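Local coordinates for secreted effector protein sseI (Salmonella enterica subsp. enterica serovar Typhimurium, PDB 4G29) that acts as a secreted Salmonella virulence factor whose catalytic domain belongs to the cysteine protease superfamily and probably works through a papain-like active site, at residues A[96-101]-A[111-116]; A[61-66]-A[81-86]; A[67-72]-A[132-137]; A[77-82]-A[148-153]. One frame throughout, in Å; residues are numbered along the deposited sequence.

How the contacts relate
All four contacts attach to one antiparallel sheet. Contacts 2 and 3 extend it from strand 61-69 in the two directions, to strands 78-87 and 132-138, and meet where Arg64 NE lies 2.7 Å from Asp137 OD1. Contact 4 continues from contact 2 along strand 78-87, sharing Phe81 and Ala82, and its centre is about 9 Å from that of contact 3; Thr136 OG1 and Tyr148 OH join the two at 2.7 Å. Contact 1, about 17 Å from contact 4 between centres, reaches it through Gln100 NE2 and His80 ND1, 2.9 Å apart. His80, with Cys42 and Asp95, has the geometry of a Cys-His-Asp triad, consistent with a papain-like active site.

Contact 1 of 4, residues A[96-101]-A[111-116]; sequences VSAHQF and GPLILS
Over one face of the His99 imidazole lies Pro112, whose CD is 4.0 Å from the ring centroid and 22° off the ring normal, the geometry of a CH-pi contact. The methylene is displaced toward the NE2-CD2 edge of the rim, with Pro112 CD 3.7 Å from His99 NE2. At the edge of the same ring, in its plane, sits Val96 O. It accepts a hydrogen bond from His99 NE2 at 3.2 Å; the N-H...O angle of 141° makes the bond bent, and the donor stands above the Val96 carbonyl plane. With chi1 at 51°, His99 CG lies between the backbone N and the carbonyl carbon, 3.7 Å from Gly111 C.

Val96 O has a second neighbour in Pro112 CB, at 3.6 Å. Ala98 CB points toward segment 111-116 and lies 3.6 Å from Leu113 CD1; Trp120 and Tyr124 of helix 117-126 also touch Leu113. Segment 96-101 directly follows Asp95 and its side chains Ser97 and Gln100 touch Cys42, which places the contact beside the putative Cys-His-Asp site of this papain-like fold.

No hydrogen bond crosses between the two segments. Their cohesion is therefore apolar and CH-pi in kind, while the imidazole is held in orientation by a bond within its own segment.

Contact 2 of 4, residues A[61-66]-A[81-86]; sequences IRYRGI and FAVVGN
Val84 presents a methyl group to each of two arginines. Its CG1 sits over one face of the Arg62 guanidinium, offset toward the rim, with Val84 CG1 3.9 Å from Arg62 CZ; its CG2 lies over a face of the Arg64 guanidinium, 3.5 Å from Arg64 NE. The division follows from the valine torsion, which puts CG1 anti to the backbone N (chi1 -167°) and CG2 beside the backbone N, anti to the carbonyl carbon.

On the other side of the sheet the neighbours are apolar. Ile61 CG2 meets Val83 CG1 at 3.6 Å, Tyr63 CD1 approaches Val83 CG2, and Phe81 CD1 lies 3.7 Å from Gly65 CA.

Holding these side chains in step is a beta hairpin of strands 61-69 and 78-87, whose segments 61-66 and 81-86 run antiparallel at 154°. Between these segments the hydrogen-bonded pairs are Arg62 with Val84 and Arg64 with Ala82: Arg62 N to Val84 O and Val84 N to Arg62 O each measure 2.8 Å, the latter nearly straight at 178°. Tyr63 with Val83 and Gly65 with Phe81 are the non-hydrogen-bonded pairs between and beyond them.

Further out, Arg64 NE makes a salt bridge to Asp137 and its guanidinium a cation-pi contact with Tyr135. Arg62 NH1 is bridged to Asp91, and Arg62 NE donates to Asn60 O. Phe81 packs on Cys42 of helix 42-55, and Tyr63 OH is hydrogen-bonded to Ser50.

Contact 3 of 4, residues A[67-72]-A[132-137]; sequences FIWDKP and LIYYTD
Trp69 reaches Tyr134 across two antiparallel strands of the central sheet, 61-69 and 132-138, whose short segments run at 163°. Four backbone bonds tie them. Phe67 and Tyr134 form one hydrogen-bonded pair, with Phe67 N to Tyr134 O at 2.9 Å; Trp69 and Leu132 form the next, with Trp69 N to Leu132 O at 2.7 Å. Each of these four residues has N-H and carbonyl oxygen engaged by its partner. Between the pairs, Ile68 CG1 and Ile133 CG1 pack at 4.0 Å on the opposite face of the sheet; their backbones bond outward, Ile68 with Thr78 and Ile133 with Val166 and Thr167.

Tyr134 CG sits between its backbone N and carbonyl carbon (chi1 63°), the start of the phenol's path to the indole. The indole N-H is satisfied too: Trp69 NE1 donates to Tyr134 OH over 3.0 Å at 154°, the phenol oxygen tilted from the indole plane. The rings meet obliquely, and Leu132 CD2 packs against Trp69 CD1. Phe67 lies on the same side of the tyrosine ring as the indole: its CB sits over that face, toward the rim, and Tyr134 OH lies at the edge of the phenylalanine ring, 3.6 Å from Phe67 CD2.

Contact 4 of 4, residues A[77-82]-A[148-153]; sequences PTNHFA and YDALPR
Asn79 and Tyr148 form the tight end of this contact. Asn79 CG lies between the backbone N and the carbonyl carbon (chi1 70°), from where the amide reaches Tyr148 O. Asn79 ND2 donates to Tyr148 O at 2.9 Å and 162°, with the oxygen in the amide plane and the donor in the carbonyl plane. The same oxygen is approached by Phe81 CZ at 3.5 Å, and Phe81 CE1 reaches Tyr148 CB at 4.0 Å. His80 points away from this loop; its ring touches Cys42 and its NE2 is hydrogen-bonded to Asp95, a probable Cys-His-Asp triad.

Beyond Tyr148, the first non-helical residue after helix 141-147, the loop forms an Asx turn. Asp149 OD1 accepts from Leu151 N at 3.1 Å and from Arg153 NH2 at 3.0 Å, the second being a salt bridge; the donors arrive from opposite faces of the carboxylate plane. Arg153 NH1 is also bridged to Glu158.

The touch with segment 77-82 is looser here. A water donates to both Pro77 O and Asp149 O. Ala150 is solvent-exposed, its CB 4.3 Å from Asn79 ND2. Pro77 is buried, and its CD meets Arg153 CB at 4.1 Å, the side chains crossing at about a right angle.

Contact 1 of 4, residues A[96-101]-A[111-116]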
loop_
_atom_site.group_PDB
_atom_site.type_symbol
_atom_site.label_atom_id
_atom_site.label_comp_id
_atom_site.label_asym_id
_atom_site.label_seq_id
_atom_site.Cartn_x
_atom_site.Cartn_y
_atom_site.Cartn_z
ATOM N N VAL A 96 -6.205 -3.545 1.304
ATOM C CA VAL A 96 -7.641 -3.602 1.112
ATOM C C VAL A 96 -8.306 -2.246 0.775
ATOM O O VAL A 96 -9.503 -2.209 0.555
ATOM C CB VAL A 96 -8.379 -4.329 2.263
ATOM C CG1 VAL A 96 -7.765 -5.739 2.551
ATOM C CG2 VAL A 96 -8.371 -3.528 3.555
ATOM N N SER A 97 -7.529 -1.169 0.713
ATOM C CA SER A 97 -8.031 0.127 0.269
ATOM C C SER A 97 -7.339 0.653 -0.993
ATOM O O SER A 97 -7.463 1.839 -1.312
ATOM C CB SER A 97 -7.965 1.145 1.383
ATOM O OG SER A 97 -6.654 1.474 1.761
ATOM N N ALA A 98 -6.654 -0.220 -1.735
ATOM C CA ALA A 98 -5.899 0.170 -2.945
ATOM C C ALA A 98 -6.810 0.872 -3.943
ATOM O O ALA A 98 -6.423 1.806 -4.651
ATOM C CB ALA A 98 -5.254 -1.118 -3.626
ATOM N N HIS A 99 -8.023 0.366 -4.020
ATOM C CA HIS A 99 -9.000 0.872 -4.963
ATOM C C HIS A 99 -9.474 2.277 -4.690
ATOM O O HIS A 99 -10.250 2.826 -5.528
ATOM C CB HIS A 99 -10.202 -0.037 -5.149
ATOM C CG HIS A 99 -10.823 -0.438 -3.863
ATOM N ND1 HIS A 99 -12.144 -0.194 -3.555
ATOM C CD2 HIS A 99 -10.267 -0.972 -2.765
ATOM C CE1 HIS A 99 -12.386 -0.675 -2.340
ATOM N NE2 HIS A 99 -11.254 -1.127 -1.837
ATOM N N GLN A 100 -8.998 2.894 -3.607
ATOM C CA GLN A 100 -9.194 4.342 -3.459
ATOM C C GLN A 100 -8.638 5.145 -4.657
ATOM O O GLN A 100 -9.055 6.261 -4.876
ATOM C CB GLN A 100 -8.677 4.887 -2.143
ATOM C CG GLN A 100 -7.189 5.009 -2.022
ATOM C CD GLN A 100 -6.716 5.977 -0.956
ATOM O OE1 GLN A 100 -7.362 7.000 -0.695
ATOM N NE2 GLN A 100 -5.512 5.729 -0.415
ATOM N N PHE A 101 -7.737 4.543 -5.432
ATOM C CA PHE A 101 -7.090 5.178 -6.588
ATOM C C PHE A 101 -7.742 4.889 -7.942
ATOM O O PHE A 101 -7.344 5.472 -8.979
ATOM C CB PHE A 101 -5.602 4.799 -6.633
ATOM C CG PHE A 101 -4.859 5.203 -5.407
ATOM C CD1 PHE A 101 -4.848 6.521 -5.024
ATOM C CD2 PHE A 101 -4.210 4.261 -4.631
ATOM C CE1 PHE A 101 -4.214 6.939 -3.886
ATOM C CE2 PHE A 101 -3.545 4.637 -3.492
ATOM C CZ PHE A 101 -3.544 5.966 -3.104
ATOM N N GLY A 111 -10.055 -3.059 -6.985
ATOM C CA GLY A 111 -10.610 -3.683 -5.804
ATOM C C GLY A 111 -9.577 -3.857 -4.728
ATOM O O GLY A 111 -8.377 -3.630 -4.958
ATOM N N PRO A 112 -10.004 -4.333 -3.557
ATOM C CA PRO A 112 -9.028 -4.630 -2.516
ATOM C C PRO A 112 -8.010 -5.689 -2.987
ATOM O O PRO A 112 -8.386 -6.619 -3.716
ATOM C CB PRO A 112 -9.883 -5.209 -1.400
ATOM C CG PRO A 112 -11.197 -5.539 -2.022
ATOM C CD PRO A 112 -11.381 -4.623 -3.129
ATOM N N LEU A 113 -6.761 -5.536 -2.574
ATOM C CA LEU A 113 -5.696 -6.463 -2.967
ATOM C C LEU A 113 -5.247 -7.258 -1.748
ATOM O O LEU A 113 -5.019 -6.711 -0.706
ATOM C CB LEU A 113 -4.470 -5.688 -3.482
ATOM C CG LEU A 113 -4.705 -4.703 -4.618
ATOM C CD1 LEU A 113 -3.406 -3.921 -4.906
ATOM C CD2 LEU A 113 -5.331 -5.393 -5.840
ATOM N N ILE A 114 -5.098 -8.568 -1.934
ATOM C CA ILE A 114 -4.329 -9.409 -0.996
ATOM C C ILE A 114 -3.457 -10.290 -1.910
ATOM O O ILE A 114 -3.957 -11.210 -2.583
ATOM C CB ILE A 114 -5.236 -10.259 -0.104
ATOM C CG1 ILE A 114 -6.231 -9.400 0.681
ATOM C CG2 ILE A 114 -4.373 -11.133 0.915
ATOM C CD1 ILE A 114 -7.256 -10.222 1.480
ATOM N N LEU A 115 -2.166 -9.992 -1.939
ATOM C CA LEU A 115 -1.270 -10.493 -2.943
ATOM C C LEU A 115 0.056 -10.867 -2.347
ATOM O O LEU A 115 0.405 -10.380 -1.298
ATOM C CB LEU A 115 -1.002 -9.457 -4.029
ATOM C CG LEU A 115 -2.169 -9.053 -4.958
ATOM C CD1 LEU A 115 -1.790 -7.887 -5.801
ATOM C CD2 LEU A 115 -2.512 -10.276 -5.855
ATOM N N SER A 116 0.848 -11.696 -3.028
ATOM C CA SER A 116 2.248 -11.788 -2.582
ATOM C C SER A 116 2.938 -10.434 -2.753
ATOM O O SER A 116 2.457 -9.565 -3.495
ATOM C CB SER A 116 3.034 -12.836 -3.357
ATOM O OG SER A 116 3.383 -12.364 -4.663
#

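Contact 2 of 4, residues A[61-66]-A[81-86]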
loop_
_atom_site.group_PDB
_atom_site.type_symbol
_atom_site.label_atom_id
_atom_site.label_comp_id
_atom_site.label_asym_id
_atom_site.label_seq_id
_atom_site.Cartn_x
_atom_site.Cartn_y
_atom_site.Cartn_z
ATOM N N ILE A 61 5.070 -8.720 10.961
ATOM C CA ILE A 61 4.129 -7.765 10.404
ATOM C C ILE A 61 4.820 -6.400 10.316
ATOM O O ILE A 61 5.460 -5.944 11.254
ATOM C CB ILE A 61 2.853 -7.643 11.250
ATOM C CG1 ILE A 61 2.190 -9.026 11.436
ATOM C CG2 ILE A 61 1.936 -6.553 10.651
ATOM C CD1 ILE A 61 1.529 -9.514 10.276
ATOM N N ARG A 62 4.736 -5.798 9.132
ATOM C CA ARG A 62 5.273 -4.484 8.895
ATOM C C ARG A 62 4.173 -3.617 8.295
ATOM O O ARG A 62 3.257 -4.152 7.642
ATOM C CB ARG A 62 6.445 -4.551 7.925
ATOM C CG ARG A 62 7.714 -5.117 8.490
ATOM C CD ARG A 62 8.367 -6.019 7.466
ATOM N NE ARG A 62 7.650 -7.285 7.330
ATOM C CZ ARG A 62 7.757 -8.142 6.315
ATOM N NH1 ARG A 62 8.569 -7.904 5.265
ATOM N NH2 ARG A 62 7.073 -9.271 6.348
ATOM N N TYR A 63 4.377 -2.299 8.433
ATOM C CA TYR A 63 3.480 -1.278 7.977
ATOM C C TYR A 63 4.185 -0.558 6.846
ATOM O O TYR A 63 5.233 -0.003 7.047
ATOM C CB TYR A 63 3.123 -0.363 9.122
ATOM C CG TYR A 63 2.432 -1.109 10.242
ATOM C CD1 TYR A 63 1.082 -1.477 10.145
ATOM C CD2 TYR A 63 3.146 -1.537 11.357
ATOM C CE1 TYR A 63 0.448 -2.157 11.162
ATOM C CE2 TYR A 63 2.526 -2.304 12.349
ATOM C CZ TYR A 63 1.200 -2.577 12.267
ATOM O OH TYR A 63 0.669 -3.322 13.301
ATOM N N ARG A 64 3.564 -0.619 5.671
ATOM C CA ARG A 64 4.129 -0.097 4.468
ATOM C C ARG A 64 3.594 1.293 4.168
ATOM O O ARG A 64 2.413 1.444 3.837
ATOM C CB ARG A 64 3.873 -1.069 3.284
ATOM C CG ARG A 64 4.570 -0.633 1.978
ATOM C CD ARG A 64 4.669 -1.791 0.976
ATOM N NE ARG A 64 5.597 -2.815 1.456
ATOM C CZ ARG A 64 6.030 -3.859 0.755
ATOM N NH1 ARG A 64 5.535 -4.092 -0.441
ATOM N NH2 ARG A 64 6.928 -4.706 1.250
ATOM N N GLY A 65 4.462 2.302 4.265
ATOM C CA GLY A 65 4.144 3.687 3.923
ATOM C C GLY A 65 4.576 3.958 2.499
ATOM O O GLY A 65 5.699 3.563 2.110
ATOM N N ILE A 66 3.691 4.522 1.708
ATOM C CA ILE A 66 3.886 4.714 0.289
ATOM C C ILE A 66 3.644 6.181 -0.142
ATOM O O ILE A 66 2.703 6.873 0.366
ATOM C CB ILE A 66 2.887 3.785 -0.513
ATOM C CG1 ILE A 66 3.013 2.339 -0.057
ATOM C CG2 ILE A 66 2.945 3.948 -2.090
ATOM C CD1 ILE A 66 1.691 1.590 -0.114
ATOM N N PHE A 81 -1.056 3.410 2.441
ATOM C CA PHE A 81 -0.576 2.460 3.463
ATOM C C PHE A 81 -1.092 1.060 3.230
ATOM O O PHE A 81 -2.276 0.849 2.924
ATOM C CB PHE A 81 -0.925 2.925 4.879
ATOM C CG PHE A 81 -0.354 4.279 5.206
ATOM C CD1 PHE A 81 0.927 4.396 5.671
ATOM C CD2 PHE A 81 -1.111 5.408 5.039
ATOM C CE1 PHE A 81 1.458 5.608 5.924
ATOM C CE2 PHE A 81 -0.543 6.641 5.311
ATOM C CZ PHE A 81 0.713 6.721 5.727
ATOM N N ALA A 82 -0.221 0.085 3.426
ATOM C CA ALA A 82 -0.622 -1.300 3.332
ATOM C C ALA A 82 0.044 -2.056 4.502
ATOM O O ALA A 82 0.900 -1.494 5.177
ATOM C CB ALA A 82 -0.203 -1.923 1.965
ATOM N N VAL A 83 -0.275 -3.321 4.650
ATOM C CA VAL A 83 0.331 -4.146 5.727
ATOM C C VAL A 83 0.963 -5.389 5.105
ATOM O O VAL A 83 0.372 -6.008 4.219
ATOM C CB VAL A 83 -0.703 -4.491 6.833
ATOM C CG1 VAL A 83 -0.047 -5.158 8.020
ATOM C CG2 VAL A 83 -1.489 -3.228 7.312
ATOM N N VAL A 84 2.174 -5.713 5.543
ATOM C CA VAL A 84 2.957 -6.809 4.987
ATOM C C VAL A 84 3.207 -7.836 6.088
ATOM O O VAL A 84 3.471 -7.491 7.261
ATOM C CB VAL A 84 4.342 -6.314 4.526
ATOM C CG1 VAL A 84 5.024 -7.366 3.669
ATOM C CG2 VAL A 84 4.258 -4.969 3.869
ATOM N N GLY A 85 3.143 -9.110 5.728
ATOM C CA GLY A 85 3.445 -10.161 6.697
ATOM C C GLY A 85 3.967 -11.420 6.037
ATOM O O GLY A 85 3.692 -11.698 4.862
ATOM N N ASN A 86 4.740 -12.156 6.823
ATOM C CA ASN A 86 5.336 -13.400 6.411
ATOM C C ASN A 86 4.403 -14.568 6.688
ATOM O O ASN A 86 3.814 -14.662 7.753
ATOM C CB ASN A 86 6.629 -13.653 7.186
ATOM C CG ASN A 86 7.155 -15.094 7.016
ATOM O OD1 ASN A 86 7.106 -15.922 7.942
ATOM N ND2 ASN A 86 7.643 -15.396 5.832
#

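Contact 3 of 4, residues A[67-72]-A[132-137]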
loop_
_atom_site.group_PDB
_atom_site.type_symbol
_atom_site.label_atom_id
_atom_site.label_comp_id
_atom_site.label_asym_id
_atom_site.label_seq_id
_atom_site.Cartn_x
_atom_site.Cartn_y
_atom_site.Cartn_z
ATOM N N PHE A 67 4.501 6.681 -1.047
ATOM C CA PHE A 67 4.173 7.909 -1.755
ATOM C C PHE A 67 3.999 7.647 -3.257
ATOM O O PHE A 67 4.709 6.805 -3.847
ATOM C CB PHE A 67 5.228 8.990 -1.608
ATOM C CG PHE A 67 5.219 9.734 -0.273
ATOM C CD1 PHE A 67 4.005 10.096 0.396
ATOM C CD2 PHE A 67 6.422 10.196 0.278
ATOM C CE1 PHE A 67 4.028 10.809 1.587
ATOM C CE2 PHE A 67 6.431 10.888 1.527
ATOM C CZ PHE A 67 5.212 11.219 2.127
ATOM N N ILE A 68 3.081 8.426 -3.846
ATOM C CA ILE A 68 2.823 8.436 -5.281
ATOM C C ILE A 68 2.967 9.876 -5.742
ATOM O O ILE A 68 2.245 10.775 -5.253
ATOM C CB ILE A 68 1.403 7.913 -5.607
ATOM C CG1 ILE A 68 1.244 6.465 -5.134
ATOM C CG2 ILE A 68 1.158 8.040 -7.130
ATOM C CD1 ILE A 68 -0.219 6.044 -4.836
ATOM N N TRP A 69 3.959 10.121 -6.598
ATOM C CA TRP A 69 4.281 11.459 -7.045
ATOM C C TRP A 69 3.940 11.510 -8.506
ATOM O O TRP A 69 4.361 10.651 -9.270
ATOM C CB TRP A 69 5.778 11.750 -6.944
ATOM C CG TRP A 69 6.336 11.950 -5.566
ATOM C CD1 TRP A 69 6.873 11.002 -4.770
ATOM C CD2 TRP A 69 6.513 13.195 -4.893
ATOM N NE1 TRP A 69 7.342 11.555 -3.603
ATOM C CE2 TRP A 69 7.114 12.903 -3.634
ATOM C CE3 TRP A 69 6.140 14.513 -5.182
ATOM C CZ2 TRP A 69 7.430 13.899 -2.703
ATOM C CZ3 TRP A 69 6.455 15.503 -4.244
ATOM C CH2 TRP A 69 7.067 15.190 -3.028
ATOM N N ASP A 70 3.191 12.543 -8.893
ATOM C CA ASP A 70 2.813 12.788 -10.292
ATOM C C ASP A 70 3.830 13.640 -11.023
ATOM O O ASP A 70 4.060 13.470 -12.230
ATOM C CB ASP A 70 1.489 13.531 -10.334
ATOM C CG ASP A 70 0.322 12.683 -9.893
ATOM O OD1 ASP A 70 0.316 11.477 -10.185
ATOM O OD2 ASP A 70 -0.617 13.246 -9.277
ATOM N N LYS A 71 4.435 14.586 -10.313
ATOM C CA LYS A 71 5.401 15.524 -10.919
ATOM C C LYS A 71 6.364 16.088 -9.853
ATOM O O LYS A 71 6.012 16.096 -8.682
ATOM C CB LYS A 71 4.645 16.671 -11.607
ATOM C CG LYS A 71 3.683 17.435 -10.731
ATOM C CD LYS A 71 2.979 18.568 -11.471
ATOM C CE LYS A 71 2.295 19.520 -10.476
ATOM N NZ LYS A 71 1.462 20.595 -11.113
ATOM N N PRO A 72 7.554 16.596 -10.252
ATOM C CA PRO A 72 8.550 17.042 -9.269
ATOM C C PRO A 72 8.127 18.230 -8.417
ATOM O O PRO A 72 8.675 18.432 -7.336
ATOM C CB PRO A 72 9.749 17.511 -10.143
ATOM C CG PRO A 72 9.436 17.160 -11.496
ATOM C CD PRO A 72 8.027 16.764 -11.638
ATOM N N LEU A 132 5.619 8.177 -10.009
ATOM C CA LEU A 132 6.700 7.701 -9.198
ATOM C C LEU A 132 6.126 7.168 -7.926
ATOM O O LEU A 132 5.446 7.899 -7.171
ATOM C CB LEU A 132 7.654 8.823 -8.855
ATOM C CG LEU A 132 8.753 8.524 -7.823
ATOM C CD1 LEU A 132 9.757 7.438 -8.279
ATOM C CD2 LEU A 132 9.522 9.814 -7.424
ATOM N N ILE A 133 6.426 5.911 -7.680
ATOM C CA ILE A 133 5.912 5.229 -6.493
ATOM C C ILE A 133 7.069 4.597 -5.731
ATOM O O ILE A 133 7.852 3.832 -6.305
ATOM C CB ILE A 133 4.875 4.164 -6.853
ATOM C CG1 ILE A 133 3.757 4.764 -7.732
ATOM C CG2 ILE A 133 4.332 3.511 -5.546
ATOM C CD1 ILE A 133 2.620 3.803 -8.055
ATOM N N TYR A 134 7.152 4.909 -4.440
ATOM C CA TYR A 134 8.120 4.266 -3.533
ATOM C C TYR A 134 7.526 4.091 -2.132
ATOM O O TYR A 134 6.565 4.768 -1.782
ATOM C CB TYR A 134 9.445 5.047 -3.535
ATOM C CG TYR A 134 9.415 6.444 -3.034
ATOM C CD1 TYR A 134 9.259 6.733 -1.648
ATOM C CD2 TYR A 134 9.521 7.499 -3.914
ATOM C CE1 TYR A 134 9.267 8.030 -1.219
ATOM C CE2 TYR A 134 9.542 8.797 -3.476
ATOM C CZ TYR A 134 9.406 9.061 -2.158
ATOM O OH TYR A 134 9.391 10.363 -1.762
ATOM N N TYR A 135 8.187 3.259 -1.350
ATOM C CA TYR A 135 7.736 2.899 -0.028
ATOM C C TYR A 135 8.869 2.601 0.940
ATOM O O TYR A 135 10.060 2.396 0.556
ATOM C CB TYR A 135 6.764 1.723 -0.149
ATOM C CG TYR A 135 7.422 0.374 -0.456
ATOM C CD1 TYR A 135 8.013 -0.365 0.568
ATOM C CD2 TYR A 135 7.412 -0.158 -1.748
ATOM C CE1 TYR A 135 8.573 -1.581 0.326
ATOM C CE2 TYR A 135 8.004 -1.364 -2.017
ATOM C CZ TYR A 135 8.558 -2.085 -0.990
ATOM O OH TYR A 135 9.115 -3.315 -1.330
ATOM N N THR A 136 8.476 2.514 2.219
ATOM C CA THR A 136 9.346 2.043 3.240
ATOM C C THR A 136 8.461 1.195 4.187
ATOM O O THR A 136 7.320 1.562 4.421
ATOM C CB THR A 136 9.982 3.207 4.063
ATOM O OG1 THR A 136 10.644 4.131 3.202
ATOM C CG2 THR A 136 10.931 2.675 5.195
ATOM N N ASP A 137 8.973 0.047 4.637
ATOM C CA ASP A 137 8.347 -0.756 5.691
ATOM C C ASP A 137 8.833 -0.388 7.088
ATOM O O ASP A 137 10.049 -0.184 7.329
ATOM C CB ASP A 137 8.560 -2.258 5.419
ATOM C CG ASP A 137 7.882 -2.755 4.165
ATOM O OD1 ASP A 137 6.889 -2.175 3.747
ATOM O OD2 ASP A 137 8.358 -3.761 3.583
#

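Contact 4 of 4, residues A[77-82]-A[148-153]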
loop_
_atom_site.group_PDB
_atom_site.type_symbol
_atom_site.label_atom_id
_atom_site.label_comp_id
_atom_site.label_asym_id
_atom_site.label_seq_id
_atom_site.Cartn_x
_atom_site.Cartn_y
_atom_site.Cartn_z
ATOM N N PRO A 77 2.773 15.008 -1.851
ATOM C CA PRO A 77 2.538 13.785 -2.604
ATOM C C PRO A 77 1.328 13.028 -2.073
ATOM O O PRO A 77 0.837 13.296 -0.993
ATOM C CB PRO A 77 3.783 12.948 -2.274
ATOM C CG PRO A 77 4.174 13.369 -0.884
ATOM C CD PRO A 77 3.981 14.892 -1.011
ATOM N N THR A 78 0.796 12.141 -2.885
ATOM C CA THR A 78 -0.271 11.258 -2.427
ATOM C C THR A 78 0.326 10.145 -1.579
ATOM O O THR A 78 1.327 9.531 -1.970
ATOM C CB THR A 78 -0.990 10.720 -3.595
ATOM O OG1 THR A 78 -1.582 11.803 -4.321
ATOM C CG2 THR A 78 -2.067 9.670 -3.149
ATOM N N ASN A 79 -0.284 9.888 -0.438
ATOM C CA ASN A 79 0.190 8.811 0.424
ATOM C C ASN A 79 -0.746 7.613 0.371
ATOM O O ASN A 79 -1.923 7.685 -0.103
ATOM C CB ASN A 79 0.556 9.303 1.831
ATOM C CG ASN A 79 -0.654 9.709 2.656
ATOM O OD1 ASN A 79 -1.785 9.649 2.148
ATOM N ND2 ASN A 79 -0.448 10.096 3.939
ATOM N N HIS A 80 -0.240 6.489 0.821
ATOM C CA HIS A 80 -1.010 5.277 0.921
ATOM C C HIS A 80 -0.296 4.343 1.919
ATOM O O HIS A 80 0.886 4.518 2.219
ATOM C CB HIS A 80 -1.141 4.585 -0.440
ATOM C CG HIS A 80 -2.152 3.477 -0.470
ATOM N ND1 HIS A 80 -3.483 3.666 -0.162
ATOM C CD2 HIS A 80 -2.019 2.158 -0.766
ATOM C CE1 HIS A 80 -4.117 2.514 -0.269
ATOM N NE2 HIS A 80 -3.246 1.578 -0.615
ATOM N N PHE A 81 -1.056 3.410 2.441
ATOM C CA PHE A 81 -0.576 2.460 3.463
ATOM C C PHE A 81 -1.092 1.060 3.230
ATOM O O PHE A 81 -2.276 0.849 2.924
ATOM C CB PHE A 81 -0.925 2.925 4.879
ATOM C CG PHE A 81 -0.354 4.279 5.206
ATOM C CD1 PHE A 81 0.927 4.396 5.671
ATOM C CD2 PHE A 81 -1.111 5.408 5.039
ATOM C CE1 PHE A 81 1.458 5.608 5.924
ATOM C CE2 PHE A 81 -0.543 6.641 5.311
ATOM C CZ PHE A 81 0.713 6.721 5.727
ATOM N N ALA A 82 -0.221 0.085 3.426
ATOM C CA ALA A 82 -0.622 -1.300 3.332
ATOM C C ALA A 82 0.044 -2.056 4.502
ATOM O O ALA A 82 0.900 -1.494 5.177
ATOM C CB ALA A 82 -0.203 -1.923 1.965
ATOM N N TYR A 148 5.388 9.055 6.204
ATOM C CA TYR A 148 4.652 9.184 4.950
ATOM C C TYR A 148 3.409 10.022 5.155
ATOM O O TYR A 148 2.303 9.649 4.803
ATOM C CB TYR A 148 4.320 7.816 4.299
ATOM C CG TYR A 148 5.551 7.200 3.639
ATOM C CD1 TYR A 148 6.504 6.558 4.407
ATOM C CD2 TYR A 148 5.758 7.331 2.236
ATOM C CE1 TYR A 148 7.688 6.063 3.787
ATOM C CE2 TYR A 148 6.899 6.821 1.611
ATOM C CZ TYR A 148 7.843 6.179 2.383
ATOM O OH TYR A 148 8.950 5.706 1.722
ATOM N N ASP A 149 3.617 11.219 5.694
ATOM C CA ASP A 149 2.499 12.100 6.062
ATOM C C ASP A 149 1.976 12.948 4.898
ATOM O O ASP A 149 2.453 12.831 3.798
ATOM C CB ASP A 149 2.889 12.955 7.279
ATOM C CG ASP A 149 3.813 14.124 6.950
ATOM O OD1 ASP A 149 4.072 14.437 5.777
ATOM O OD2 ASP A 149 4.240 14.790 7.914
ATOM N N ALA A 150 0.958 13.770 5.184
ATOM C CA ALA A 150 0.305 14.588 4.164
ATOM C C ALA A 150 0.607 16.064 4.356
ATOM O O ALA A 150 -0.243 16.901 4.092
ATOM C CB ALA A 150 -1.198 14.346 4.182
ATOM N N LEU A 151 1.823 16.368 4.790
ATOM C CA LEU A 151 2.276 17.729 4.869
ATOM C C LEU A 151 3.245 18.048 3.731
ATOM O O LEU A 151 3.779 17.112 3.121
ATOM C CB LEU A 151 2.906 17.991 6.244
ATOM C CG LEU A 151 1.986 17.758 7.454
ATOM C CD1 LEU A 151 2.782 18.047 8.698
ATOM C CD2 LEU A 151 0.748 18.644 7.355
ATOM N N PRO A 152 3.491 19.350 3.464
ATOM C CA PRO A 152 4.332 19.709 2.310
ATOM C C PRO A 152 5.742 19.115 2.385
ATOM O O PRO A 152 6.383 19.027 3.481
ATOM C CB PRO A 152 4.358 21.239 2.338
ATOM C CG PRO A 152 3.214 21.637 3.201
ATOM C CD PRO A 152 2.975 20.549 4.151
ATOM N N ARG A 153 6.211 18.705 1.204
ATOM C CA ARG A 153 7.470 18.052 1.041
ATOM C C ARG A 153 8.048 18.435 -0.310
ATOM O O ARG A 153 7.339 18.424 -1.278
ATOM C CB ARG A 153 7.138 16.548 1.040
ATOM C CG ARG A 153 8.192 15.696 1.173
ATOM C CD ARG A 153 7.708 14.294 1.428
ATOM N NE ARG A 153 6.979 14.087 2.664
ATOM C CZ ARG A 153 7.433 13.431 3.745
ATOM N NH1 ARG A 153 8.662 12.924 3.773
ATOM N NH2 ARG A 153 6.620 13.269 4.799
HETATM O O HOH W 1 0.523 12.471 1.593
#